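Transmembrane oligosaccharyl transferase (Archaeoglobus fulgidus, PDB 3WAJ) is an archaeal membrane protein of the STT3/AglB family, which joins a multi-helix transmembrane region of the GT-C clan to C-terminal soluble domains and carries a zinc ion. Local coordinates at residues A140-L143 with I144-P148; F381-L384 with F385-M389; A481-P484 with T485-A489; D521-Y524 with L525-Y528. All coordinates share one frame; numbering follows the deposited sequence.

Contact 1: A140-L143 with I144-P148; sequences AAFL and IAIVP
Leu143 and Ile146 meet most closely through the backbone oxygen of Leu143. Ile146 N donates to Leu143 O at 3.2 Å, coming from above the carbonyl plane, 67° out of it, and Val147 N adds a weak bond to the same oxygen at 3.0 Å. One carbonyl thus receives two successive N-H groups as the chain turns away. One turn earlier the geometry is regular: Ile144 N reaches Ala140 O at 3.1 Å, and the bond is nearly straight (162°). Side chains fill the same tight part. Ile146 CG1 sits 3.2 Å from Phe142 O, put there by a first torsion of 49° that places it between the backbone N and the carbonyl carbon. One residue earlier, Ala145 CB lies 3.5 Å from Ala141 O. This is the C-terminal end of helix 134-144, where the i to i+4 pattern gives way to a loop inside the STT3 N-terminal region. Helix 121-131 packs on Ala140, Ala141 and Ile144, and Ala436 of helix 429-446 on Leu143 and Ile144. Between the two segments the looser side is that of Phe142, which is partly exposed although helices 19-30 and 474-491 touch its side chain. Its ring reaches Ile146 obliquely by CE2, 4.2 Å from Ile146 CD1, and Leu143 CD2 lies 4.1 Å from that same Ile146 CD1.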
ATOM      1  N   ALA A 140      -9.406 -26.375 -13.484  1.00 73.68           N
ATOM      2  CA  ALA A 140      -8.997 -24.978 -13.518  1.00 75.40           C
ATOM      3  C   ALA A 140      -9.719 -24.157 -12.467  1.00 73.54           C
ATOM      4  O   ALA A 140      -9.087 -23.506 -11.632  1.00 69.55           O
ATOM      5  CB  ALA A 140      -9.258 -24.406 -14.886  1.00 73.67           C
ATOM      6  N   ALA A 141     -11.046 -24.184 -12.527  1.00 72.44           N
ATOM      7  CA  ALA A 141     -11.868 -23.416 -11.606  1.00 73.60           C
ATOM      8  C   ALA A 141     -11.612 -23.830 -10.162  1.00 77.43           C
ATOM      9  O   ALA A 141     -11.801 -23.036  -9.241  1.00 80.62           O
ATOM     10  CB  ALA A 141     -13.327 -23.572 -11.953  1.00 75.90           C
ATOM     11  N   PHE A 142     -11.182 -25.075  -9.970  1.00 80.40           N
ATOM     12  CA  PHE A 142     -10.879 -25.575  -8.631  1.00 79.78           C
ATOM     13  C   PHE A 142      -9.532 -25.052  -8.144  1.00 70.04           C
ATOM     14  O   PHE A 142      -9.357 -24.763  -6.963  1.00 69.35           O
ATOM     15  CB  PHE A 142     -10.899 -27.111  -8.605  1.00 83.92           C
ATOM     16  CG  PHE A 142     -10.572 -27.704  -7.256  1.00 79.44           C
ATOM     17  CD1 PHE A 142     -11.582 -28.088  -6.386  1.00 81.33           C
ATOM     18  CD2 PHE A 142      -9.252 -27.889  -6.864  1.00 77.58           C
ATOM     19  CE1 PHE A 142     -11.280 -28.634  -5.145  1.00 83.10           C
ATOM     20  CE2 PHE A 142      -8.947 -28.420  -5.631  1.00 80.20           C
ATOM     21  CZ  PHE A 142      -9.961 -28.800  -4.769  1.00 83.07           C
ATOM     22  N   LEU A 143      -8.575 -24.951  -9.055  1.00 68.52           N
ATOM     23  CA  LEU A 143      -7.230 -24.522  -8.693  1.00 70.91           C
ATOM     24  C   LEU A 143      -7.153 -23.038  -8.356  1.00 72.04           C
ATOM     25  O   LEU A 143      -6.434 -22.644  -7.433  1.00 76.78           O
ATOM     26  CB  LEU A 143      -6.237 -24.885  -9.797  1.00 72.12           C
ATOM     27  CG  LEU A 143      -5.954 -26.384  -9.890  1.00 69.07           C
ATOM     28  CD1 LEU A 143      -4.917 -26.658 -10.951  1.00 68.72           C
ATOM     29  CD2 LEU A 143      -5.490 -26.905  -8.540  1.00 65.71           C
ATOM     30  N   ILE A 144      -7.900 -22.215  -9.087  1.00 68.61           N
ATOM     31  CA  ILE A 144      -7.900 -20.775  -8.827  1.00 66.90           C
ATOM     32  C   ILE A 144      -8.610 -20.487  -7.507  1.00 66.51           C
ATOM     33  O   ILE A 144      -8.319 -19.496  -6.837  1.00 65.47           O
ATOM     34  CB  ILE A 144      -8.537 -19.972  -9.997  1.00 64.35           C
ATOM     35  CG1 ILE A 144      -8.153 -18.484  -9.920  1.00 62.20           C
ATOM     36  CG2 ILE A 144     -10.057 -20.182 -10.063  1.00 59.17           C
ATOM     37  CD1 ILE A 144      -6.660 -18.219 -10.092  1.00 58.99           C
ATOM     38  N   ALA A 145      -9.520 -21.379  -7.123  1.00 63.24           N
ATOM     39  CA  ALA A 145     -10.252 -21.233  -5.872  1.00 64.45           C
ATOM     40  C   ALA A 145      -9.362 -21.459  -4.645  1.00 59.15           C
ATOM     41  O   ALA A 145      -9.730 -21.087  -3.535  1.00 64.95           O
ATOM     42  CB  ALA A 145     -11.461 -22.164  -5.844  1.00 64.06           C
ATOM     43  N   ILE A 146      -8.192 -22.059  -4.847  1.00 52.93           N
ATOM     44  CA  ILE A 146      -7.304 -22.377  -3.725  1.00 53.59           C
ATOM     45  C   ILE A 146      -5.866 -21.866  -3.846  1.00 57.70           C
ATOM     46  O   ILE A 146      -5.075 -22.052  -2.934  1.00 59.45           O
ATOM     47  CB  ILE A 146      -7.253 -23.904  -3.446  1.00 51.68           C
ATOM     48  CG1 ILE A 146      -7.004 -24.681  -4.741  1.00 54.56           C
ATOM     49  CG2 ILE A 146      -8.541 -24.376  -2.826  1.00 52.46           C
ATOM     50  CD1 ILE A 146      -5.929 -25.725  -4.631  1.00 56.60           C
ATOM     51  N   VAL A 147      -5.503 -21.248  -4.965  1.00 62.59           N
ATOM     52  CA  VAL A 147      -4.131 -20.746  -5.100  1.00 65.13           C
ATOM     53  C   VAL A 147      -3.904 -19.756  -3.940  1.00 67.58           C
ATOM     54  O   VAL A 147      -4.834 -19.053  -3.528  1.00 66.86           O
ATOM     55  CB  VAL A 147      -3.807 -20.333  -6.560  1.00 68.10           C
ATOM     56  CG1 VAL A 147      -4.884 -19.402  -7.115  1.00 70.20           C
ATOM     57  CG2 VAL A 147      -2.429 -19.697  -6.653  1.00 64.89           C
ATOM     58  N   PRO A 148      -2.715 -19.489  -3.512  1.00 66.96           N
ATOM     59  CA  PRO A 148      -2.435 -18.708  -2.295  1.00 64.19           C
ATOM     60  C   PRO A 148      -1.677 -17.498  -2.836  1.00 59.59           C
ATOM     61  O   PRO A 148      -1.842 -17.132  -4.005  1.00 64.13           O
ATOM     62  CB  PRO A 148      -1.520 -19.493  -1.354  1.00 65.58           C
ATOM     63  CG  PRO A 148      -0.742 -20.389  -2.305  1.00 63.92           C
ATOM     64  CD  PRO A 148      -1.761 -20.796  -3.365  1.00 64.49           C
TER

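Contact 2: F381-L384 with F385-M389; sequences FGAL and FFFGM
The rings of Phe381 and Phe387 each meet the adjoining segment obliquely. Near the Phe381 ring the partner is the CB of Phe385, an aliphatic carbon, and the closest approach is through the stem of the side chain: Phe381 CB lies 3.7 Å from Phe385 CB. The Phe385 ring itself swings off, because its CG stands anti to the backbone N (chi1 168°) and carries the flat group away from the turn. At Phe387 the neighbour is polar. Its CD2 comes to 3.2 Å from Ala383 O, while the same CD2 is 4.3 Å from Ala383 CB, so the ring rides obliquely beside the peptide as well as the methyl. Phe386 touches that oxygen too, by its CB. Phe381 to Leu384 form a type II' beta turn, with Gly382 in the first corner at positive phi (68°); it joins helix 376-381 to helix 384-402 within the STT3 N-terminal region. The turn is closed by a weak bond from Leu384 N to Phe381 O at 3.3 Å. Directly after it comes an i to i+4 bond of the new helix: Phe387 N donates to Ala383 O at 2.9 Å, and with an N-H...O angle of 172° the bond is almost straight. Ala383 O thus accepts the Phe387 N-H while Phe387 CD2 and Phe386 CB lie beside it. Helix 429-446 lies against Phe381, Leu384 and Phe387, and helix 474-491 against Ala383 and Phe387.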
ATOM      1  N   PHE A 381       2.467 -19.839  -4.766  1.00 83.75           N
ATOM      2  CA  PHE A 381       1.636 -20.631  -5.678  1.00 79.33           C
ATOM      3  C   PHE A 381       1.426 -22.063  -5.193  1.00 79.52           C
ATOM      4  O   PHE A 381       0.584 -22.794  -5.731  1.00 78.75           O
ATOM      5  CB  PHE A 381       2.235 -20.641  -7.096  1.00 79.05           C
ATOM      6  CG  PHE A 381       2.653 -19.280  -7.590  1.00 73.49           C
ATOM      7  CD1 PHE A 381       1.736 -18.436  -8.194  1.00 72.42           C
ATOM      8  CD2 PHE A 381       3.963 -18.842  -7.436  1.00 71.51           C
ATOM      9  CE1 PHE A 381       2.115 -17.174  -8.637  1.00 70.36           C
ATOM     10  CE2 PHE A 381       4.351 -17.588  -7.880  1.00 70.77           C
ATOM     11  CZ  PHE A 381       3.425 -16.753  -8.481  1.00 67.82           C
ATOM     12  N   GLY A 382       2.180 -22.459  -4.171  1.00 80.15           N
ATOM     13  CA  GLY A 382       2.212 -23.845  -3.741  1.00 78.61           C
ATOM     14  C   GLY A 382       2.875 -24.711  -4.796  1.00 81.78           C
ATOM     15  O   GLY A 382       3.914 -24.352  -5.357  1.00 82.53           O
ATOM     16  N   ALA A 383       2.262 -25.855  -5.071  1.00 83.84           N
ATOM     17  CA  ALA A 383       2.766 -26.799  -6.055  1.00 84.70           C
ATOM     18  C   ALA A 383       2.223 -26.450  -7.436  1.00 89.60           C
ATOM     19  O   ALA A 383       2.660 -27.012  -8.443  1.00 95.10           O
ATOM     20  CB  ALA A 383       2.371 -28.215  -5.665  1.00 79.94           C
ATOM     21  N   LEU A 384       1.262 -25.525  -7.474  1.00 87.73           N
ATOM     22  CA  LEU A 384       0.686 -25.059  -8.735  1.00 85.63           C
ATOM     23  C   LEU A 384       1.723 -24.314  -9.560  1.00 84.65           C
ATOM     24  O   LEU A 384       1.547 -24.102 -10.759  1.00 84.29           O
ATOM     25  CB  LEU A 384      -0.532 -24.166  -8.494  1.00 79.62           C
ATOM     26  CG  LEU A 384      -1.810 -24.870  -8.042  1.00 78.00           C
ATOM     27  CD1 LEU A 384      -3.036 -24.075  -8.466  1.00 72.98           C
ATOM     28  CD2 LEU A 384      -1.874 -26.288  -8.588  1.00 77.46           C
ATOM     29  N   PHE A 385       2.803 -23.917  -8.904  1.00 84.00           N
ATOM     30  CA  PHE A 385       3.939 -23.331  -9.587  1.00 86.99           C
ATOM     31  C   PHE A 385       4.595 -24.378 -10.490  1.00 86.84           C
ATOM     32  O   PHE A 385       4.687 -24.198 -11.707  1.00 84.61           O
ATOM     33  CB  PHE A 385       4.928 -22.803  -8.551  1.00 94.48           C
ATOM     34  CG  PHE A 385       6.259 -22.424  -9.119  1.00100.64           C
ATOM     35  CD1 PHE A 385       6.350 -21.535 -10.183  1.00100.54           C
ATOM     36  CD2 PHE A 385       7.422 -22.942  -8.579  1.00104.05           C
ATOM     37  CE1 PHE A 385       7.580 -21.184 -10.704  1.00 99.83           C
ATOM     38  CE2 PHE A 385       8.656 -22.599  -9.092  1.00103.60           C
ATOM     39  CZ  PHE A 385       8.736 -21.718 -10.155  1.00103.16           C
ATOM     40  N   PHE A 386       5.040 -25.475  -9.887  1.00 89.04           N
ATOM     41  CA  PHE A 386       5.642 -26.574 -10.632  1.00 90.96           C
ATOM     42  C   PHE A 386       4.687 -27.165 -11.664  1.00 87.96           C
ATOM     43  O   PHE A 386       5.033 -27.330 -12.838  1.00 86.15           O
ATOM     44  CB  PHE A 386       6.061 -27.686  -9.672  1.00 97.86           C
ATOM     45  CG  PHE A 386       7.117 -27.279  -8.688  1.00106.70           C
ATOM     46  CD1 PHE A 386       7.974 -26.223  -8.958  1.00109.22           C
ATOM     47  CD2 PHE A 386       7.257 -27.961  -7.489  1.00111.92           C
ATOM     48  CE1 PHE A 386       8.953 -25.850  -8.045  1.00111.70           C
ATOM     49  CE2 PHE A 386       8.230 -27.595  -6.574  1.00113.90           C
ATOM     50  CZ  PHE A 386       9.079 -26.537  -6.852  1.00113.93           C
ATOM     51  N   PHE A 387       3.484 -27.488 -11.207  1.00 86.51           N
ATOM     52  CA  PHE A 387       2.505 -28.194 -12.023  1.00 86.19           C
ATOM     53  C   PHE A 387       1.912 -27.277 -13.087  1.00 89.61           C
ATOM     54  O   PHE A 387       1.226 -27.728 -14.002  1.00 92.26           O
ATOM     55  CB  PHE A 387       1.418 -28.808 -11.135  1.00 84.58           C
ATOM     56  CG  PHE A 387       1.892 -29.991 -10.324  1.00 91.57           C
ATOM     57  CD1 PHE A 387       1.168 -31.174 -10.311  1.00 92.11           C
ATOM     58  CD2 PHE A 387       3.073 -29.924  -9.590  1.00 95.53           C
ATOM     59  CE1 PHE A 387       1.605 -32.259  -9.574  1.00 94.50           C
ATOM     60  CE2 PHE A 387       3.517 -31.005  -8.856  1.00 98.10           C
ATOM     61  CZ  PHE A 387       2.782 -32.173  -8.845  1.00 97.59           C
ATOM     62  N   GLY A 388       2.189 -25.983 -12.958  1.00 88.56           N
ATOM     63  CA  GLY A 388       1.844 -25.022 -13.983  1.00 81.28           C
ATOM     64  C   GLY A 388       3.022 -24.792 -14.907  1.00 77.51           C
ATOM     65  O   GLY A 388       2.839 -24.432 -16.063  1.00 73.64           O
ATOM     66  N   MET A 389       4.235 -25.001 -14.397  1.00 80.02           N
ATOM     67  CA  MET A 389       5.446 -24.857 -15.205  1.00 81.18           C
ATOM     68  C   MET A 389       5.587 -26.005 -16.205  1.00 80.85           C
ATOM     69  O   MET A 389       6.057 -25.811 -17.329  1.00 86.31           O
ATOM     70  CB  MET A 389       6.681 -24.780 -14.305  1.00 83.38           C
ATOM     71  CG  MET A 389       7.748 -23.825 -14.801  1.00 81.15           C
ATOM     72  SD  MET A 389       7.061 -22.192 -15.148  1.00132.29           S
ATOM     73  CE  MET A 389       8.542 -21.272 -15.559  1.00103.74           C
TER

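Contact 3: A481-P484 with T485-A489; sequences AIYP and TYILA
Tyr483 chi1 of 178° extends the ring away from its own nitrogen, and Ile487 chi1 of -65° turns CG1 back toward it, so that the two side chains come together one turn apart on helix 474-491. The result is a CH-pi contact of the i to i+4 kind on a proline-kinked helix: Ile487 CG1 stands over one face of the Tyr483 ring, 3.9 Å from its centroid and only 18° off the ring normal. The offset is toward the phenol end, as Tyr483 CZ is the nearest ring atom at 3.7 Å, and Ile487 CD1 continues the coverage to the hydroxyl. The kink arises at Pro484, whose nitrogen has no hydrogen to give to the preceding turn. Beyond it the backbone is held unevenly. Tyr483 O accepts twice, from Ile487 N at 3.2 Å in the carbonyl plane and from Tyr486 N at 3.1 Å above that plane. The bonds from Tyr486 N to Ile482 O and from Leu488 N to Pro484 O are both weak. Facing the rest of the membrane region, Ile482 packs on Phe142 and Leu143 of helix 134-144, and Tyr486 on helix 19-30. Next to Pro484, Thr485 turns its methyl toward Ala481 O, although its unstaggered first torsion makes that placement doubtful. The same Ile487 CG1 also lies 3.2 Å from Tyr483 O.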
ATOM      1  N   ALA A 481      -0.609 -31.877  -6.097  1.00 92.08           N
ATOM      2  CA  ALA A 481      -0.960 -30.525  -6.497  1.00 96.44           C
ATOM      3  C   ALA A 481      -1.836 -29.861  -5.432  1.00101.04           C
ATOM      4  O   ALA A 481      -1.367 -29.006  -4.688  1.00105.37           O
ATOM      5  CB  ALA A 481      -1.664 -30.541  -7.844  1.00 95.16           C
ATOM      6  N   ILE A 482      -3.097 -30.285  -5.358  1.00 98.33           N
ATOM      7  CA  ILE A 482      -4.111 -29.683  -4.482  1.00 93.17           C
ATOM      8  C   ILE A 482      -3.762 -29.603  -2.979  1.00 92.26           C
ATOM      9  O   ILE A 482      -4.135 -28.640  -2.304  1.00 96.51           O
ATOM     10  CB  ILE A 482      -5.492 -30.384  -4.680  1.00 75.83           C
ATOM     11  CG1 ILE A 482      -5.994 -30.187  -6.118  1.00 77.19           C
ATOM     12  CG2 ILE A 482      -6.529 -29.886  -3.670  1.00 71.03           C
ATOM     13  CD1 ILE A 482      -7.073 -31.184  -6.558  1.00 77.76           C
ATOM     14  N   TYR A 483      -3.040 -30.582  -2.449  1.00 86.94           N
ATOM     15  CA  TYR A 483      -2.855 -30.614  -0.996  1.00 84.43           C
ATOM     16  C   TYR A 483      -2.022 -29.482  -0.385  1.00 81.68           C
ATOM     17  O   TYR A 483      -2.543 -28.713   0.413  1.00 85.99           O
ATOM     18  CB  TYR A 483      -2.371 -31.978  -0.482  1.00 84.76           C
ATOM     19  CG  TYR A 483      -2.149 -31.960   1.012  1.00 78.93           C
ATOM     20  CD1 TYR A 483      -0.868 -31.854   1.550  1.00 75.07           C
ATOM     21  CD2 TYR A 483      -3.225 -32.010   1.884  1.00 77.76           C
ATOM     22  CE1 TYR A 483      -0.669 -31.818   2.925  1.00 76.74           C
ATOM     23  CE2 TYR A 483      -3.042 -31.974   3.254  1.00 81.78           C
ATOM     24  CZ  TYR A 483      -1.764 -31.881   3.772  1.00 81.87           C
ATOM     25  OH  TYR A 483      -1.599 -31.849   5.141  1.00 83.04           O
ATOM     26  N   PRO A 484      -0.725 -29.379  -0.732  1.00 81.96           N
ATOM     27  CA  PRO A 484       0.024 -28.352   0.002  1.00 84.30           C
ATOM     28  C   PRO A 484      -0.311 -26.924  -0.437  1.00 86.50           C
ATOM     29  O   PRO A 484       0.148 -25.979   0.203  1.00 88.48           O
ATOM     30  CB  PRO A 484       1.486 -28.689  -0.316  1.00 82.65           C
ATOM     31  CG  PRO A 484       1.438 -29.351  -1.647  1.00 77.77           C
ATOM     32  CD  PRO A 484       0.122 -30.087  -1.715  1.00 78.42           C
ATOM     33  N   THR A 485      -1.101 -26.764  -1.497  1.00 86.17           N
ATOM     34  CA  THR A 485      -1.551 -25.423  -1.881  1.00 89.18           C
ATOM     35  C   THR A 485      -2.929 -25.054  -1.299  1.00 88.18           C
ATOM     36  O   THR A 485      -3.343 -23.899  -1.367  1.00 89.00           O
ATOM     37  CB  THR A 485      -1.478 -25.170  -3.411  1.00 74.93           C
ATOM     38  OG1 THR A 485      -2.783 -25.260  -3.993  1.00 81.24           O
ATOM     39  CG2 THR A 485      -0.572 -26.174  -4.059  1.00 71.14           C
ATOM     40  N   TYR A 486      -3.634 -26.029  -0.728  1.00 83.61           N
ATOM     41  CA  TYR A 486      -4.778 -25.706   0.119  1.00 77.45           C
ATOM     42  C   TYR A 486      -4.254 -25.317   1.488  1.00 76.40           C
ATOM     43  O   TYR A 486      -4.808 -24.440   2.156  1.00 73.64           O
ATOM     44  CB  TYR A 486      -5.758 -26.874   0.270  1.00 74.09           C
ATOM     45  CG  TYR A 486      -6.843 -26.559   1.274  1.00 75.30           C
ATOM     46  CD1 TYR A 486      -7.945 -25.794   0.909  1.00 76.57           C
ATOM     47  CD2 TYR A 486      -6.750 -26.990   2.595  1.00 72.84           C
ATOM     48  CE1 TYR A 486      -8.933 -25.480   1.824  1.00 76.25           C
ATOM     49  CE2 TYR A 486      -7.728 -26.677   3.516  1.00 74.44           C
ATOM     50  CZ  TYR A 486      -8.819 -25.923   3.124  1.00 75.80           C
ATOM     51  OH  TYR A 486      -9.796 -25.610   4.033  1.00 78.10           O
ATOM     52  N   ILE A 487      -3.181 -25.986   1.895  1.00 79.13           N
ATOM     53  CA  ILE A 487      -2.553 -25.752   3.192  1.00 85.78           C
ATOM     54  C   ILE A 487      -2.109 -24.297   3.367  1.00 88.85           C
ATOM     55  O   ILE A 487      -2.560 -23.610   4.290  1.00 93.21           O
ATOM     56  CB  ILE A 487      -1.364 -26.716   3.412  1.00 88.06           C
ATOM     57  CG1 ILE A 487      -1.871 -28.153   3.475  1.00 88.11           C
ATOM     58  CG2 ILE A 487      -0.606 -26.376   4.684  1.00 85.76           C
ATOM     59  CD1 ILE A 487      -2.970 -28.346   4.493  1.00 88.29           C
ATOM     60  N   LEU A 488      -1.233 -23.829   2.481  1.00 88.76           N
ATOM     61  CA  LEU A 488      -0.799 -22.431   2.510  1.00 85.83           C
ATOM     62  C   LEU A 488      -1.988 -21.473   2.379  1.00 74.49           C
ATOM     63  O   LEU A 488      -2.077 -20.481   3.099  1.00 76.68           O
ATOM     64  CB  LEU A 488       0.241 -22.155   1.414  1.00 86.78           C
ATOM     65  CG  LEU A 488       1.711 -22.466   1.713  1.00 83.86           C
ATOM     66  CD1 LEU A 488       1.981 -22.443   3.209  1.00 85.70           C
ATOM     67  CD2 LEU A 488       2.144 -23.785   1.110  1.00 81.72           C
ATOM     68  N   ALA A 489      -2.898 -21.802   1.465  1.00 67.65           N
ATOM     69  CA  ALA A 489      -4.099 -21.007   1.220  1.00 67.01           C
ATOM     70  C   ALA A 489      -5.011 -20.916   2.436  1.00 73.80           C
ATOM     71  O   ALA A 489      -5.700 -19.922   2.619  1.00 76.46           O
ATOM     72  CB  ALA A 489      -4.858 -21.573   0.064  1.00 64.49           C
TER

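Contact 4: D521-Y524 with L525-Y528; sequences DEYY and LQLY
Leu525 N donates to Glu522 O at 3.0 Å and Gln526 N to Tyr523 O at 3.0 Å, two consecutive i to i+3 bonds that lead helix 517-524 into the following loop. Tyr523 O has a second donor, the Tyr528 hydroxyl, at a short 2.5 Å; the two arrive from opposite faces of the carbonyl plane and grip the oxygen from both sides. The same loop residue leans its ring on Tyr523: the edge of Tyr528 points at the face of Tyr523, with planes at 72° and centroids 5.0 Å apart; Tyr528 CE1 touches, 3.6 Å from Tyr523 CE2. Gln526 CG, anti to its own carbonyl carbon, lies 4.2 Å from Tyr523 CD2, and the bend at chi2 sets the amide 12° from the ring plane. Leu525 CD2 lies at the Tyr524 ring edge, 3.8 Å from Tyr524 CD1. Arg53 bonds the Tyr528 hydroxyl and Tyr524 O and makes a cation-pi contact with the Tyr524 ring; Asn57 bonds Tyr524 O and Gln526 O. A tyrosine hydroxyl on a main-chain carbonyl, with a T-shaped tyrosine pair beside it, thus closes a helix end where the AglB core family region meets helix 47-60, which begins with zinc ligand Asp47.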
ATOM      1  N   ASP A 521     -16.078  17.240   7.975  1.00 33.02           N
ATOM      2  CA  ASP A 521     -17.123  16.285   7.578  1.00 30.35           C
ATOM      3  C   ASP A 521     -17.907  16.697   6.336  1.00 35.77           C
ATOM      4  O   ASP A 521     -18.150  15.859   5.467  1.00 42.05           O
ATOM      5  CB  ASP A 521     -18.051  15.938   8.753  1.00 26.94           C
ATOM      6  CG  ASP A 521     -17.365  15.053   9.810  1.00 39.15           C
ATOM      7  OD1 ASP A 521     -18.012  14.741  10.826  1.00 44.52           O
ATOM      8  OD2 ASP A 521     -16.197  14.660   9.625  1.00 41.65           O
ATOM      9  N   GLU A 522     -18.286  17.971   6.226  1.00 39.12           N
ATOM     10  CA  GLU A 522     -18.952  18.447   4.993  1.00 38.17           C
ATOM     11  C   GLU A 522     -18.031  18.322   3.793  1.00 34.70           C
ATOM     12  O   GLU A 522     -18.429  17.839   2.733  1.00 38.67           O
ATOM     13  CB  GLU A 522     -19.314  19.933   5.068  1.00 43.51           C
ATOM     14  CG  GLU A 522     -20.122  20.381   6.240  1.00 59.60           C
ATOM     15  CD  GLU A 522     -20.007  21.876   6.437  1.00 63.54           C
ATOM     16  OE1 GLU A 522     -18.961  22.433   6.038  1.00 66.81           O
ATOM     17  OE2 GLU A 522     -20.954  22.490   6.967  1.00 63.51           O
ATOM     18  N   TYR A 523     -16.802  18.810   3.962  1.00 32.09           N
ATOM     19  CA  TYR A 523     -15.869  18.951   2.845  1.00 36.45           C
ATOM     20  C   TYR A 523     -15.501  17.574   2.300  1.00 37.88           C
ATOM     21  O   TYR A 523     -15.408  17.376   1.091  1.00 38.39           O
ATOM     22  CB  TYR A 523     -14.617  19.746   3.275  1.00 34.56           C
ATOM     23  CG  TYR A 523     -13.778  20.216   2.112  1.00 32.54           C
ATOM     24  CD1 TYR A 523     -12.420  19.979   2.082  1.00 28.76           C
ATOM     25  CD2 TYR A 523     -14.355  20.878   1.029  1.00 31.40           C
ATOM     26  CE1 TYR A 523     -11.638  20.410   1.018  1.00 28.18           C
ATOM     27  CE2 TYR A 523     -13.594  21.297  -0.047  1.00 26.93           C
ATOM     28  CZ  TYR A 523     -12.232  21.068  -0.043  1.00 33.38           C
ATOM     29  OH  TYR A 523     -11.451  21.476  -1.105  1.00 36.30           O
ATOM     30  N   TYR A 524     -15.331  16.623   3.214  1.00 39.48           N
ATOM     31  CA  TYR A 524     -15.091  15.220   2.890  1.00 36.40           C
ATOM     32  C   TYR A 524     -16.057  14.697   1.826  1.00 36.11           C
ATOM     33  O   TYR A 524     -15.682  13.853   1.007  1.00 28.52           O
ATOM     34  CB  TYR A 524     -15.250  14.404   4.178  1.00 40.09           C
ATOM     35  CG  TYR A 524     -14.729  12.988   4.137  1.00 35.11           C
ATOM     36  CD1 TYR A 524     -15.599  11.918   3.962  1.00 31.27           C
ATOM     37  CD2 TYR A 524     -13.370  12.721   4.287  1.00 29.97           C
ATOM     38  CE1 TYR A 524     -15.141  10.624   3.935  1.00 33.09           C
ATOM     39  CE2 TYR A 524     -12.892  11.417   4.253  1.00 28.80           C
ATOM     40  CZ  TYR A 524     -13.788  10.372   4.081  1.00 34.15           C
ATOM     41  OH  TYR A 524     -13.352   9.066   4.052  1.00 29.11           O
ATOM     42  N   LEU A 525     -17.292  15.208   1.828  1.00 27.52           N
ATOM     43  CA  LEU A 525     -18.321  14.678   0.933  1.00 32.01           C
ATOM     44  C   LEU A 525     -18.550  15.508  -0.331  1.00 40.40           C
ATOM     45  O   LEU A 525     -19.395  15.169  -1.154  1.00 44.16           O
ATOM     46  CB  LEU A 525     -19.622  14.462   1.691  1.00 33.99           C
ATOM     47  CG  LEU A 525     -19.433  13.538   2.895  1.00 36.72           C
ATOM     48  CD1 LEU A 525     -20.670  13.531   3.762  1.00 28.78           C
ATOM     49  CD2 LEU A 525     -19.111  12.112   2.424  1.00 28.86           C
ATOM     50  N   GLN A 526     -17.778  16.578  -0.503  1.00 36.19           N
ATOM     51  CA  GLN A 526     -17.966  17.467  -1.648  1.00 30.64           C
ATOM     52  C   GLN A 526     -17.335  16.959  -2.933  1.00 35.56           C
ATOM     53  O   GLN A 526     -16.264  16.320  -2.933  1.00 35.78           O
ATOM     54  CB  GLN A 526     -17.396  18.860  -1.367  1.00 35.81           C
ATOM     55  CG  GLN A 526     -18.122  19.611  -0.296  1.00 43.52           C
ATOM     56  CD  GLN A 526     -19.572  19.815  -0.644  1.00 48.44           C
ATOM     57  OE1 GLN A 526     -20.459  19.331   0.056  1.00 57.02           O
ATOM     58  NE2 GLN A 526     -19.826  20.537  -1.730  1.00 47.01           N
ATOM     59  N   LEU A 527     -17.985  17.309  -4.034  1.00 33.83           N
ATOM     60  CA  LEU A 527     -17.527  16.930  -5.347  1.00 39.15           C
ATOM     61  C   LEU A 527     -16.490  17.930  -5.819  1.00 41.20           C
ATOM     62  O   LEU A 527     -16.807  18.857  -6.555  1.00 51.03           O
ATOM     63  CB  LEU A 527     -18.714  16.895  -6.310  1.00 37.88           C
ATOM     64  CG  LEU A 527     -18.381  16.363  -7.699  1.00 44.71           C
ATOM     65  CD1 LEU A 527     -17.944  14.899  -7.595  1.00 41.48           C
ATOM     66  CD2 LEU A 527     -19.578  16.523  -8.616  1.00 36.08           C
ATOM     67  N   TYR A 528     -15.248  17.749  -5.391  1.00 44.15           N
ATOM     68  CA  TYR A 528     -14.181  18.666  -5.779  1.00 46.35           C
ATOM     69  C   TYR A 528     -14.033  18.679  -7.291  1.00 49.57           C
ATOM     70  O   TYR A 528     -14.206  17.655  -7.948  1.00 45.30           O
ATOM     71  CB  TYR A 528     -12.849  18.266  -5.128  1.00 35.62           C
ATOM     72  CG  TYR A 528     -13.031  17.672  -3.762  1.00 36.02           C
ATOM     73  CD1 TYR A 528     -13.297  18.478  -2.668  1.00 36.56           C
ATOM     74  CD2 TYR A 528     -12.950  16.299  -3.566  1.00 33.52           C
ATOM     75  CE1 TYR A 528     -13.479  17.933  -1.413  1.00 40.73           C
ATOM     76  CE2 TYR A 528     -13.123  15.744  -2.320  1.00 33.20           C
ATOM     77  CZ  TYR A 528     -13.391  16.565  -1.244  1.00 38.38           C
ATOM     78  OH  TYR A 528     -13.571  16.023   0.005  1.00 34.70           O
TER

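Contacts 1, 2 and 3 form one cluster, their centres 10 to 11 Å apart, in which a helix end, a helix start and a kinked helix pack together. Leu143 CB meets Leu384 CD1 at 3.6 Å between contacts 1 and 2, and Phe142 CE2 meets Ile482 CG2 at 3.4 Å between contacts 1 and 3. Contact 1 is the buried one; contacts 2 and 3 are partly buried, and all three rely on apolar side chains around backbone bonds. Contact 4 stands alone, its nearest atoms about 30 Å from contacts 1 and 3. It is partly buried too, but tyrosine hydroxyl, carbonyl and arginine chemistry is added to apolar packing, and Arg53 and Asn57 of helix 47-60 supply polar partners there.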